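Local coordinates for DUF3224 domain-containing protein (Shewanella oneidensis, PDB 2OOJ) that is of unknown function but belongs to the DUF3224 family, whose antiparallel beta fold is grouped with the allene oxide cyclase type of barrel, at residues G9-K14 with K37-E42; V13-E18 with G31-D36; G49-A54 with Y64-Q69; L83-I88 with L96-V101. One frame throughout, in Å; residues are numbered along the deposited sequence.

In the fold
All four contacts join neighbouring antiparallel strands of one curled sheet, and the differences between them follow their place in it. Contacts 1 and 2 hold the same pair of strands, 5-18 and 29-39, at places whose centres are about 16 Å apart, and both are only partly buried. Contacts 3 and 4 are buried and lie nearer the centre of the chain. Contact 1 is split between a largely hydrocarbon face and a mixed one, while contact 2 is rich in charge and water. Contact 3 is mostly carbon packing with a selenium-aromatic touch, and contact 4 centres on a histidine. E68 ties contacts 1, 3 and 4 through K37 and H85. Contacts 2, 3 and 4 also meet the second subunit.

Contact 1 (G9-K14 with K37-E42); sequences GKFDVK and KTFYGE
F11 lies opposite F39, and V13 opposite K37, as non-hydrogen-bonded pairs of an antiparallel ladder whose strands, 9-14 and 37-39, run at 172° with axes 4.8 Å apart. Between these pairs D12 and T38 form the hydrogen-bonded pair, each N-H reaching the other's carbonyl oxygen, and just past the end of the second strand Y40 N still bonds to K10 O at 3.0 Å. On the face that carries F11, V13, K37 and F39 the contact is made by carbon. F11 CB meets F39 CD2 at 3.7 Å. The rings themselves meet obliquely, their centroids 5.6 Å apart. K37 lies alongside V13, its CG 3.6 Å from V13 CG2, and CD passes F11 CD2; the extended chain carries NZ on to a salt bridge with E68. The other face is mixed. D12 crosses Y40 at about a right angle, with OD2 at the ring edge, 3.6 Å from Y40 CE2, while T38 CG2 lies 3.5 Å above one face of the Y40 ring, toward its rim. D12 OD1 is taken by Q124 of the adjoining strand 124-133. The chemistry thus implies two environments on one ladder: a largely hydrocarbon face, continued by I118 and M116 of strand 112-121, whose buried lysine is paired by charge with E68, and a more exposed side where a carboxylate meets the edge of a tyrosine.

Contact 2 (V13-E18 with G31-D36); sequences VKLTPE and GRMALD
E18 and R32 meet near the loop end of the beta hairpin formed by strands 5-18 and 29-39 in this curled antiparallel sheet. E18 shows how a single side chain can combine apolar and ionic contacts. Its CB lies 3.6 Å above the R32 guanidinium, over the centre of that flat group. CG, anti to the carbonyl carbon (chi1 -57°), passes near A34 N, and the extended chain then brings CD beside R32 NH1. At the tip E18 OE1 reaches R32 NH1 at 3.1 Å from well outside the guanidinium plane, a salt bridge of charges alone, while E18 OE2 rests 3.7 Å from A34 CB. The guanidinium has further partners: NH1 pairs with E50 OE1, which lies close to E18 OE1, and NH2 bonds to N19 O. A leucine in place of R32 would probably leave the neighbouring carboxylates of E18 and E50 without their common positive partner and N19 O without its donor. The twisted ladder, with 143° between strand directions, keeps reciprocal backbone bonds between K14 and D36 and between T16 and A34. On the other face selenomethionine M33, modelled in two conformers, packs against L15 and P17. Where K14 and D36 pair, Y21 of the second subunit adds a hydrogen bond to D36 OD2. A water bridges the strands, 2.9 Å from K14 O, 2.8 Å from D36 OD2 and 2.6 Å from T16 OG1.

Contact 3 (G49-A54 with Y64-Q69); sequences GEMLSA and YVAIEQ
The beta hairpin of strands 43-55 and 62-71, in the middle of the curled sheet, sets M51 beside Y64 in a Met-aromatic contact. M51 is a selenomethionine here; its CG stands anti to the backbone N (chi1 171°) and meets Y64 CD2 at 3.7 Å. Beyond it, SE lies 4.7 Å from the centroid of the Y64 ring and 44° off the ring normal, an oblique approach. M51 CB also touches A66 CB at 4.0 Å, and Y64 OH is hydrogen-bonded to H85 ND1 of the next strand. L52 and V65 pack on the reverse face, CB of the leucine 3.9 Å from CG2 of the valine, against the second subunit, whose I67 and V65 meet L52 and V65 respectively. The strands are nearly exactly antiparallel, at 174°, and paired reciprocal backbone bonds link E50 with I67 and L52 with V65. E50 OE1 forms a salt bridge with R32 NH1; an acetate bound nearby probably comes from the crystallisation liquor. At the G49 end the backbones come close: a CB on G49 would collide with I67 O and E68 CA, and G49 CA itself gives a CA-H...O contact to I67 O at 3.2 Å.

Contact 4 (L83-I88 with L96-V101); sequences LQHFGI and LHLEVV
L98 lays its CD1 methyl squarely over one face of the H85 imidazole, 3.3 Å from the ring centroid and 6° off the normal, a CH-pi contact between two side chains that lie alongside each other and point the same way. L98 CG, anti to its backbone N (chi1 176°), starts the leucine on this course beside H85. The same methyl meets L83 CB at 4.0 Å, and L83 CD2 in turn touches V100 CG2 at 4.1 Å. Further along this face L96 CD1 leans across G87, which has no side chain to obstruct it, and comes within 3.5 Å of F86 O. Between the strands, reciprocal backbone bonds pair Q84 with E99 and F86 with H97.

The next shell fixes the imidazole at both nitrogens: ND1 bonds with Y64 OH and NE2 with E68 OE2, both from strand 62-71. An alanine at H85 would probably leave Y64 OH and E68 OE2 each short of a hydrogen-bonding partner and open a gap beneath L98 CD1. On the reverse face Q84 OE1 lies 3.7 Å from V101 CG2, and H97 NE2 gives a very short, nearly straight hydrogen bond to E99 OE1.

Strands 77-90 and 93-107 form this hairpin in a fold without helices. Strand 62-71 continues the sheet beyond 83-88, and M116 and I118 of strand 112-121 pack on the face carrying L83, L96 and L98. The second subunit meets the reverse face: its G87 O accepts from Q84 NE2, its R95 makes a salt bridge with E99, and its F86 ring meets H97.

Contact 1 (G9-K14 with K37-E42)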
loop_
_atom_site.group_PDB
_atom_site.type_symbol
_atom_site.label_atom_id
_atom_site.label_comp_id
_atom_site.label_asym_id
_atom_site.label_seq_id
_atom_site.Cartn_x
_atom_site.Cartn_y
_atom_site.Cartn_z
ATOM N N GLY B 9 18.614 13.271 -3.545
ATOM C CA GLY B 9 18.655 13.532 -4.981
ATOM C C GLY B 9 17.282 13.794 -5.557
ATOM O O GLY B 9 16.294 13.658 -4.853
ATOM N N LYS B 10 17.241 14.181 -6.829
ATOM C CA LYS B 10 15.994 14.528 -7.509
ATOM C C LYS B 10 15.324 13.274 -8.051
ATOM O O LYS B 10 15.973 12.293 -8.338
ATOM C CB LYS B 10 16.294 15.476 -8.673
ATOM C CG LYS B 10 16.982 16.746 -8.207
ATOM C CD LYS B 10 17.142 17.782 -9.318
ATOM C CE LYS B 10 17.551 19.122 -8.675
ATOM N NZ LYS B 10 17.762 20.229 -9.665
ATOM N N PHE B 11 14.011 13.288 -8.156
ATOM C CA PHE B 11 13.331 12.341 -9.023
ATOM C C PHE B 11 12.129 12.997 -9.721
ATOM O O PHE B 11 11.587 13.965 -9.227
ATOM C CB PHE B 11 12.913 11.079 -8.274
ATOM C CG PHE B 11 11.799 11.273 -7.308
ATOM C CD1 PHE B 11 12.043 11.685 -6.012
ATOM C CD2 PHE B 11 10.488 11.022 -7.682
ATOM C CE1 PHE B 11 11.002 11.824 -5.115
ATOM C CE2 PHE B 11 9.424 11.190 -6.800
ATOM C CZ PHE B 11 9.673 11.584 -5.516
ATOM N N ASP B 12 11.756 12.470 -10.883
ATOM C CA ASP B 12 10.531 12.881 -11.578
ATOM C C ASP B 12 9.636 11.672 -11.673
ATOM O O ASP B 12 10.121 10.578 -11.728
ATOM C CB ASP B 12 10.897 13.394 -12.979
ATOM C CG ASP B 12 11.869 14.557 -12.919
ATOM O OD1 ASP B 12 11.827 15.340 -11.916
ATOM O OD2 ASP B 12 12.678 14.666 -13.850
ATOM N N VAL B 13 8.335 11.875 -11.638
ATOM C CA VAL B 13 7.383 10.788 -11.777
ATOM C C VAL B 13 6.319 11.162 -12.795
ATOM O O VAL B 13 5.926 12.320 -12.871
ATOM C CB VAL B 13 6.733 10.409 -10.428
ATOM C CG1 VAL B 13 6.076 11.599 -9.819
ATOM C CG2 VAL B 13 5.744 9.255 -10.630
ATOM N N LYS B 14 5.915 10.178 -13.600
ATOM C CA LYS B 14 4.762 10.277 -14.490
ATOM C C LYS B 14 3.703 9.287 -14.050
ATOM O O LYS B 14 3.975 8.092 -13.963
ATOM C CB LYS B 14 5.167 9.931 -15.907
ATOM C CG LYS B 14 4.055 10.134 -16.950
ATOM C CD LYS B 14 4.402 9.355 -18.226
ATOM C CE LYS B 14 3.395 9.595 -19.347
ATOM N NZ LYS B 14 3.816 8.928 -20.617
ATOM N N LYS B 37 9.032 6.362 -13.048
ATOM C CA LYS B 37 9.888 7.319 -12.352
ATOM C C LYS B 37 11.327 7.236 -12.822
ATOM O O LYS B 37 11.778 6.194 -13.312
ATOM C CB LYS B 37 9.939 7.072 -10.848
ATOM C CG LYS B 37 8.678 7.175 -10.093
ATOM C CD LYS B 37 9.051 7.282 -8.576
ATOM C CE LYS B 37 7.854 7.028 -7.707
ATOM N NZ LYS B 37 8.240 6.852 -6.276
ATOM N N THR B 38 12.010 8.366 -12.682
ATOM C CA THR B 38 13.440 8.468 -12.873
ATOM C C THR B 38 14.054 9.114 -11.647
ATOM O O THR B 38 13.623 10.159 -11.228
ATOM C CB THR B 38 13.818 9.306 -14.110
ATOM O OG1 THR B 38 13.149 8.775 -15.259
ATOM C CG2 THR B 38 15.360 9.284 -14.326
ATOM N N PHE B 39 15.083 8.458 -11.108
ATOM C CA PHE B 39 15.880 8.957 -9.996
ATOM C C PHE B 39 17.223 9.422 -10.524
ATOM O O PHE B 39 17.779 8.788 -11.412
ATOM C CB PHE B 39 16.128 7.838 -8.982
ATOM C CG PHE B 39 14.886 7.360 -8.305
ATOM C CD1 PHE B 39 14.119 6.346 -8.868
ATOM C CD2 PHE B 39 14.487 7.901 -7.096
ATOM C CE1 PHE B 39 12.955 5.891 -8.235
ATOM C CE2 PHE B 39 13.346 7.446 -6.454
ATOM C CZ PHE B 39 12.579 6.433 -7.027
ATOM N N TYR B 40 17.756 10.492 -9.947
ATOM C CA TYR B 40 19.000 11.119 -10.382
ATOM C C TYR B 40 19.922 11.208 -9.196
ATOM O O TYR B 40 19.466 11.315 -8.046
ATOM C CB TYR B 40 18.707 12.554 -10.864
ATOM C CG TYR B 40 17.842 12.607 -12.093
ATOM C CD1 TYR B 40 18.384 12.415 -13.357
ATOM C CD2 TYR B 40 16.468 12.833 -11.996
ATOM C CE1 TYR B 40 17.580 12.454 -14.493
ATOM C CE2 TYR B 40 15.664 12.858 -13.114
ATOM C CZ TYR B 40 16.226 12.675 -14.364
ATOM O OH TYR B 40 15.425 12.686 -15.479
ATOM N N GLY B 41 21.218 11.205 -9.460
ATOM C CA GLY B 41 22.197 11.382 -8.408
ATOM C C GLY B 41 22.731 10.053 -7.894
ATOM O O GLY B 41 23.042 9.137 -8.665
ATOM N N GLU B 42 22.817 9.957 -6.581
ATOM C CA GLU B 42 23.391 8.773 -5.936
ATOM C C GLU B 42 22.562 7.524 -6.206
ATOM O O GLU B 42 23.094 6.420 -6.259
ATOM C CB GLU B 42 23.496 9.027 -4.441
ATOM C CG GLU B 42 24.493 10.069 -4.101
ATOM C CD GLU B 42 25.918 9.552 -4.069
ATOM O OE1 GLU B 42 26.185 8.427 -4.531
ATOM O OE2 GLU B 42 26.789 10.307 -3.598
#

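Contact 2 (V13-E18 with G31-D36)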
loop_
_atom_site.group_PDB
_atom_site.type_symbol
_atom_site.label_atom_id
_atom_site.label_comp_id
_atom_site.label_asym_id
_atom_site.label_seq_id
_atom_site.Cartn_x
_atom_site.Cartn_y
_atom_site.Cartn_z
ATOM N N VAL B 13 8.335 11.875 -11.638
ATOM C CA VAL B 13 7.383 10.788 -11.777
ATOM C C VAL B 13 6.319 11.162 -12.795
ATOM O O VAL B 13 5.926 12.320 -12.871
ATOM C CB VAL B 13 6.733 10.409 -10.428
ATOM C CG1 VAL B 13 6.076 11.599 -9.819
ATOM C CG2 VAL B 13 5.744 9.255 -10.630
ATOM N N LYS B 14 5.915 10.178 -13.600
ATOM C CA LYS B 14 4.762 10.277 -14.490
ATOM C C LYS B 14 3.703 9.287 -14.050
ATOM O O LYS B 14 3.975 8.092 -13.963
ATOM C CB LYS B 14 5.167 9.931 -15.907
ATOM C CG LYS B 14 4.055 10.134 -16.950
ATOM C CD LYS B 14 4.402 9.355 -18.226
ATOM C CE LYS B 14 3.395 9.595 -19.347
ATOM N NZ LYS B 14 3.816 8.928 -20.617
ATOM N N LEU B 15 2.489 9.795 -13.820
ATOM C CA LEU B 15 1.356 8.986 -13.381
ATOM C C LEU B 15 0.376 8.885 -14.521
ATOM O O LEU B 15 -0.104 9.915 -15.010
ATOM C CB LEU B 15 0.666 9.650 -12.196
ATOM C CG LEU B 15 1.480 9.871 -10.915
ATOM C CD1 LEU B 15 0.592 10.541 -9.894
ATOM C CD2 LEU B 15 1.969 8.577 -10.375
ATOM N N THR B 16 0.128 7.664 -14.995
ATOM C CA THR B 16 -0.813 7.422 -16.068
ATOM C C THR B 16 -2.075 6.758 -15.529
ATOM O O THR B 16 -2.001 5.645 -14.996
ATOM C CB THR B 16 -0.211 6.518 -17.092
ATOM O OG1 THR B 16 1.008 7.120 -17.563
ATOM C CG2 THR B 16 -1.201 6.286 -18.245
ATOM N N PRO B 17 -3.242 7.433 -15.667
ATOM C CA PRO B 17 -4.443 6.871 -15.129
ATOM C C PRO B 17 -4.784 5.537 -15.745
ATOM O O PRO B 17 -4.584 5.312 -16.958
ATOM C CB PRO B 17 -5.500 7.934 -15.468
ATOM C CG PRO B 17 -4.749 9.174 -15.567
ATOM C CD PRO B 17 -3.515 8.753 -16.262
ATOM N N GLU B 18 -5.276 4.633 -14.903
ATOM C CA GLU B 18 -5.775 3.345 -15.342
ATOM C C GLU B 18 -7.163 3.132 -14.714
ATOM O O GLU B 18 -7.583 3.869 -13.807
ATOM C CB GLU B 18 -4.829 2.215 -14.917
ATOM C CG GLU B 18 -3.420 2.360 -15.403
ATOM C CD GLU B 18 -2.457 1.321 -14.767
ATOM O OE1 GLU B 18 -2.362 1.239 -13.519
ATOM O OE2 GLU B 18 -1.811 0.570 -15.514
ATOM N N GLY B 31 -8.638 5.341 -7.276
ATOM C CA GLY B 31 -7.830 5.420 -8.491
ATOM C C GLY B 31 -6.833 4.294 -8.567
ATOM O O GLY B 31 -6.486 3.668 -7.552
ATOM N N ARG B 32 -6.435 4.003 -9.796
ATOM C CA ARG B 32 -5.304 3.165 -10.081
ATOM C C ARG B 32 -4.489 3.917 -11.112
ATOM O O ARG B 32 -5.046 4.426 -12.067
ATOM C CB ARG B 32 -5.719 1.812 -10.652
ATOM C CG ARG B 32 -4.508 0.925 -10.937
ATOM C CD ARG B 32 -4.900 -0.477 -11.162
ATOM N NE ARG B 32 -5.813 -0.628 -12.297
ATOM C CZ ARG B 32 -5.452 -1.029 -13.510
ATOM N NH1 ARG B 32 -4.194 -1.306 -13.783
ATOM N NH2 ARG B 32 -6.372 -1.158 -14.469
HETATM N N MSE B 33 -3.178 3.916 -10.936
HETATM C CA MSE B 33 -2.308 4.566 -11.877
HETATM C C MSE B 33 -1.061 3.774 -12.133
HETATM O O MSE B 33 -0.621 2.969 -11.308
HETATM C CB MSE B 33 -1.980 5.956 -11.376
HETATM C CG MSE B 33 -3.202 6.828 -11.395
HETATM SE SE MSE B 33 -2.785 8.581 -11.928
HETATM C CE MSE B 33 -2.374 9.234 -10.267
ATOM N N ALA B 34 -0.532 3.956 -13.330
ATOM C CA ALA B 34 0.747 3.393 -13.676
ATOM C C ALA B 34 1.770 4.420 -13.298
ATOM O O ALA B 34 1.569 5.622 -13.496
ATOM C CB ALA B 34 0.839 3.086 -15.174
ATOM N N LEU B 35 2.893 3.942 -12.778
ATOM C CA LEU B 35 3.945 4.831 -12.313
ATOM C C LEU B 35 5.176 4.601 -13.155
ATOM O O LEU B 35 5.612 3.461 -13.293
ATOM C CB LEU B 35 4.329 4.514 -10.869
ATOM C CG LEU B 35 3.378 4.648 -9.688
ATOM C CD1 LEU B 35 4.200 4.389 -8.418
ATOM C CD2 LEU B 35 2.734 6.018 -9.684
ATOM N N ASP B 36 5.771 5.679 -13.644
ATOM C CA ASP B 36 7.076 5.644 -14.321
ATOM C C ASP B 36 7.929 6.739 -13.682
ATOM O O ASP B 36 7.573 7.898 -13.734
ATOM C CB ASP B 36 6.958 5.876 -15.842
ATOM C CG ASP B 36 6.345 4.681 -16.574
ATOM O OD1 ASP B 36 7.048 3.688 -16.815
ATOM O OD2 ASP B 36 5.139 4.708 -16.870
HETATM O O HOH W 1 3.084 6.424 -16.112
HETATM O O HOH W 2 -7.941 5.402 -11.866
#

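Contact 3 (G49-A54 with Y64-Q69)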
loop_
_atom_site.group_PDB
_atom_site.type_symbol
_atom_site.label_atom_id
_atom_site.label_comp_id
_atom_site.label_asym_id
_atom_site.label_seq_id
_atom_site.Cartn_x
_atom_site.Cartn_y
_atom_site.Cartn_z
ATOM N N GLY B 49 5.825 0.883 -11.748
ATOM C CA GLY B 49 4.893 0.155 -10.883
ATOM C C GLY B 49 3.504 0.731 -10.977
ATOM O O GLY B 49 3.177 1.362 -11.972
ATOM N N GLU B 50 2.700 0.530 -9.927
ATOM C CA GLU B 50 1.376 1.059 -9.863
ATOM C C GLU B 50 1.089 1.581 -8.475
ATOM O O GLU B 50 1.740 1.196 -7.517
ATOM C CB GLU B 50 0.339 0.011 -10.257
ATOM C CG GLU B 50 0.518 -0.475 -11.668
ATOM C CD GLU B 50 -0.593 -1.409 -12.101
ATOM O OE1 GLU B 50 -1.682 -0.892 -12.418
ATOM O OE2 GLU B 50 -0.393 -2.640 -12.068
HETATM N N MSE B 51 0.114 2.479 -8.420
HETATM C CA MSE B 51 -0.411 3.048 -7.210
HETATM C C MSE B 51 -1.919 2.862 -7.218
HETATM O O MSE B 51 -2.550 2.815 -8.279
HETATM C CB MSE B 51 -0.086 4.532 -7.201
HETATM C CG MSE B 51 -0.754 5.333 -6.098
HETATM SE SE MSE B 51 -0.440 7.296 -6.344
HETATM C CE MSE B 51 -0.112 7.239 -8.035
ATOM N N LEU B 52 -2.480 2.752 -6.024
ATOM C CA LEU B 52 -3.917 2.707 -5.777
ATOM C C LEU B 52 -4.142 3.864 -4.819
ATOM O O LEU B 52 -3.316 4.102 -3.955
ATOM C CB LEU B 52 -4.313 1.383 -5.134
ATOM C CG LEU B 52 -3.911 0.136 -5.906
ATOM C CD1 LEU B 52 -4.205 -1.106 -5.066
ATOM C CD2 LEU B 52 -4.621 0.099 -7.287
ATOM N N SER B 53 -5.218 4.623 -5.011
ATOM C CA SER B 53 -5.498 5.772 -4.176
ATOM C C SER B 53 -6.972 5.817 -3.778
ATOM O O SER B 53 -7.843 5.309 -4.472
ATOM C CB SER B 53 -5.153 7.055 -4.923
ATOM O OG SER B 53 -5.889 7.115 -6.102
ATOM N N ALA B 54 -7.234 6.420 -2.640
ATOM C CA ALA B 54 -8.578 6.778 -2.240
ATOM C C ALA B 54 -8.560 8.228 -1.765
ATOM O O ALA B 54 -7.961 8.536 -0.736
ATOM C CB ALA B 54 -9.039 5.854 -1.113
ATOM N N TYR B 64 -2.908 6.415 -0.114
ATOM C CA TYR B 64 -2.450 5.728 -1.293
ATOM C C TYR B 64 -1.450 4.618 -0.888
ATOM O O TYR B 64 -0.879 4.642 0.210
ATOM C CB TYR B 64 -1.829 6.716 -2.262
ATOM C CG TYR B 64 -0.365 7.007 -2.060
ATOM C CD1 TYR B 64 0.076 7.992 -1.199
ATOM C CD2 TYR B 64 0.580 6.289 -2.770
ATOM C CE1 TYR B 64 1.469 8.232 -1.040
ATOM C CE2 TYR B 64 1.923 6.506 -2.624
ATOM C CZ TYR B 64 2.371 7.478 -1.764
ATOM O OH TYR B 64 3.758 7.661 -1.666
ATOM N N VAL B 65 -1.306 3.667 -1.778
ATOM C CA VAL B 65 -0.303 2.580 -1.690
ATOM C C VAL B 65 0.279 2.422 -3.101
ATOM O O VAL B 65 -0.332 2.888 -4.066
ATOM C CB VAL B 65 -0.906 1.273 -1.184
ATOM C CG1 VAL B 65 -1.525 1.443 0.164
ATOM C CG2 VAL B 65 -1.927 0.638 -2.147
ATOM N N ALA B 66 1.464 1.831 -3.201
ATOM C CA ALA B 66 2.135 1.620 -4.475
ATOM C C ALA B 66 3.216 0.573 -4.263
ATOM O O ALA B 66 3.700 0.438 -3.156
ATOM C CB ALA B 66 2.752 2.924 -4.952
ATOM N N ILE B 67 3.582 -0.120 -5.342
ATOM C CA ILE B 67 4.743 -0.996 -5.440
ATOM C C ILE B 67 5.404 -0.678 -6.758
ATOM O O ILE B 67 4.746 -0.601 -7.793
ATOM C CB ILE B 67 4.334 -2.496 -5.402
ATOM C CG1 ILE B 67 3.862 -2.827 -3.970
ATOM C CG2 ILE B 67 5.467 -3.431 -5.791
ATOM C CD1 ILE B 67 3.506 -4.276 -3.752
ATOM N N GLU B 68 6.708 -0.459 -6.706
ATOM C CA GLU B 68 7.480 -0.163 -7.876
ATOM C C GLU B 68 8.758 -0.979 -7.874
ATOM O O GLU B 68 9.359 -1.181 -6.851
ATOM C CB GLU B 68 7.795 1.330 -7.990
ATOM C CG GLU B 68 8.599 1.894 -6.881
ATOM C CD GLU B 68 8.828 3.413 -6.969
ATOM O OE1 GLU B 68 9.384 3.888 -7.974
ATOM O OE2 GLU B 68 8.505 4.132 -5.996
ATOM N N GLN B 69 9.145 -1.414 -9.065
ATOM C CA GLN B 69 10.427 -2.056 -9.320
ATOM C C GLN B 69 11.416 -1.007 -9.845
ATOM O O GLN B 69 11.186 -0.368 -10.909
ATOM C CB GLN B 69 10.216 -3.154 -10.362
ATOM C CG GLN B 69 11.461 -3.914 -10.816
ATOM C CD GLN B 69 12.048 -4.796 -9.803
ATOM O OE1 GLN B 69 11.572 -5.917 -9.592
ATOM N NE2 GLN B 69 13.141 -4.336 -9.171
#

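Contact 4 (L83-I88 with L96-V101)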
loop_
_atom_site.group_PDB
_atom_site.type_symbol
_atom_site.label_atom_id
_atom_site.label_comp_id
_atom_site.label_asym_id
_atom_site.label_seq_id
_atom_site.Cartn_x
_atom_site.Cartn_y
_atom_site.Cartn_z
ATOM N N LEU B 83 10.383 -0.936 -4.132
ATOM C CA LEU B 83 9.886 -0.013 -3.127
ATOM C C LEU B 83 8.371 -0.166 -2.918
ATOM O O LEU B 83 7.637 -0.329 -3.867
ATOM C CB LEU B 83 10.206 1.418 -3.521
ATOM C CG LEU B 83 11.648 1.928 -3.420
ATOM C CD1 LEU B 83 11.796 3.253 -4.156
ATOM C CD2 LEU B 83 12.025 2.053 -1.944
ATOM N N GLN B 84 7.944 -0.108 -1.655
ATOM C CA GLN B 84 6.551 -0.303 -1.248
ATOM C C GLN B 84 6.134 0.846 -0.414
ATOM O O GLN B 84 6.833 1.182 0.555
ATOM C CB GLN B 84 6.401 -1.617 -0.475
ATOM C CG GLN B 84 4.907 -1.993 -0.170
ATOM C CD GLN B 84 4.775 -3.419 0.315
ATOM O OE1 GLN B 84 5.117 -4.358 -0.404
ATOM N NE2 GLN B 84 4.235 -3.595 1.514
ATOM N N HIS B 85 5.047 1.506 -0.843
ATOM C CA HIS B 85 4.549 2.728 -0.247
ATOM C C HIS B 85 3.202 2.554 0.474
ATOM O O HIS B 85 2.280 1.909 -0.016
ATOM C CB HIS B 85 4.253 3.809 -1.313
ATOM C CG HIS B 85 5.329 4.043 -2.327
ATOM N ND1 HIS B 85 5.707 5.317 -2.690
ATOM C CD2 HIS B 85 6.032 3.202 -3.125
ATOM C CE1 HIS B 85 6.601 5.247 -3.662
ATOM N NE2 HIS B 85 6.831 3.972 -3.931
ATOM N N PHE B 86 3.053 3.236 1.601
ATOM C CA PHE B 86 1.781 3.327 2.261
ATOM C C PHE B 86 1.730 4.726 2.809
ATOM O O PHE B 86 2.549 5.077 3.648
ATOM C CB PHE B 86 1.726 2.319 3.382
ATOM C CG PHE B 86 0.482 2.362 4.236
ATOM C CD1 PHE B 86 0.368 3.256 5.281
ATOM C CD2 PHE B 86 -0.504 1.405 4.063
ATOM C CE1 PHE B 86 -0.754 3.239 6.117
ATOM C CE2 PHE B 86 -1.629 1.356 4.894
ATOM C CZ PHE B 86 -1.756 2.291 5.915
ATOM N N GLY B 87 0.791 5.521 2.300
ATOM C CA GLY B 87 0.651 6.925 2.674
ATOM C C GLY B 87 -0.770 7.185 3.117
ATOM O O GLY B 87 -1.718 6.757 2.468
ATOM N N ILE B 88 -0.903 7.821 4.265
ATOM C CA ILE B 88 -2.166 8.289 4.822
ATOM C C ILE B 88 -2.041 9.788 5.105
ATOM O O ILE B 88 -1.190 10.211 5.878
ATOM C CB ILE B 88 -2.502 7.568 6.144
ATOM C CG1 ILE B 88 -2.770 6.089 5.911
ATOM C CG2 ILE B 88 -3.779 8.147 6.783
ATOM C CD1 ILE B 88 -4.140 5.795 5.314
ATOM N N LEU B 96 3.983 9.096 5.388
ATOM C CA LEU B 96 4.367 8.111 4.370
ATOM C C LEU B 96 5.328 7.113 4.958
ATOM O O LEU B 96 6.317 7.507 5.553
ATOM C CB LEU B 96 5.056 8.789 3.198
ATOM C CG LEU B 96 5.512 7.838 2.082
ATOM C CD1 LEU B 96 4.337 7.085 1.458
ATOM C CD2 LEU B 96 6.308 8.576 1.005
ATOM N N HIS B 97 5.014 5.832 4.811
ATOM C CA HIS B 97 5.979 4.759 5.009
ATOM C C HIS B 97 6.416 4.214 3.636
ATOM O O HIS B 97 5.587 3.790 2.841
ATOM C CB HIS B 97 5.383 3.628 5.824
ATOM C CG HIS B 97 6.362 2.532 6.086
ATOM N ND1 HIS B 97 7.427 2.680 6.949
ATOM C CD2 HIS B 97 6.488 1.300 5.539
ATOM C CE1 HIS B 97 8.141 1.568 6.953
ATOM N NE2 HIS B 97 7.588 0.712 6.114
ATOM N N LEU B 98 7.712 4.231 3.371
ATOM C CA LEU B 98 8.235 3.820 2.086
ATOM C C LEU B 98 9.509 3.039 2.385
ATOM O O LEU B 98 10.453 3.593 2.942
ATOM C CB LEU B 98 8.547 5.024 1.284
ATOM C CG LEU B 98 9.191 4.923 -0.090
ATOM C CD1 LEU B 98 8.509 3.950 -0.991
ATOM C CD2 LEU B 98 9.208 6.351 -0.731
ATOM N N GLU B 99 9.480 1.749 2.068
ATOM C CA GLU B 99 10.612 0.861 2.395
ATOM C C GLU B 99 10.967 -0.033 1.226
ATOM O O GLU B 99 10.140 -0.323 0.366
ATOM C CB GLU B 99 10.320 0.045 3.647
ATOM C CG GLU B 99 9.428 -1.112 3.480
ATOM C CD GLU B 99 9.307 -1.931 4.757
ATOM O OE1 GLU B 99 8.603 -1.474 5.658
ATOM O OE2 GLU B 99 9.897 -3.032 4.849
ATOM N N VAL B 100 12.217 -0.485 1.224
ATOM C CA VAL B 100 12.658 -1.538 0.312
ATOM C C VAL B 100 12.047 -2.855 0.818
ATOM O O VAL B 100 12.141 -3.150 1.980
ATOM C CB VAL B 100 14.197 -1.661 0.294
ATOM C CG1 VAL B 100 14.615 -2.907 -0.392
ATOM C CG2 VAL B 100 14.834 -0.438 -0.408
ATOM N N VAL B 101 11.438 -3.637 -0.074
ATOM C CA VAL B 101 10.864 -4.898 0.299
ATOM C C VAL B 101 12.050 -5.811 0.561
ATOM O O VAL B 101 12.895 -5.980 -0.321
ATOM C CB VAL B 101 9.945 -5.480 -0.771
ATOM C CG1 VAL B 101 9.392 -6.836 -0.349
ATOM C CG2 VAL B 101 8.743 -4.516 -1.018
#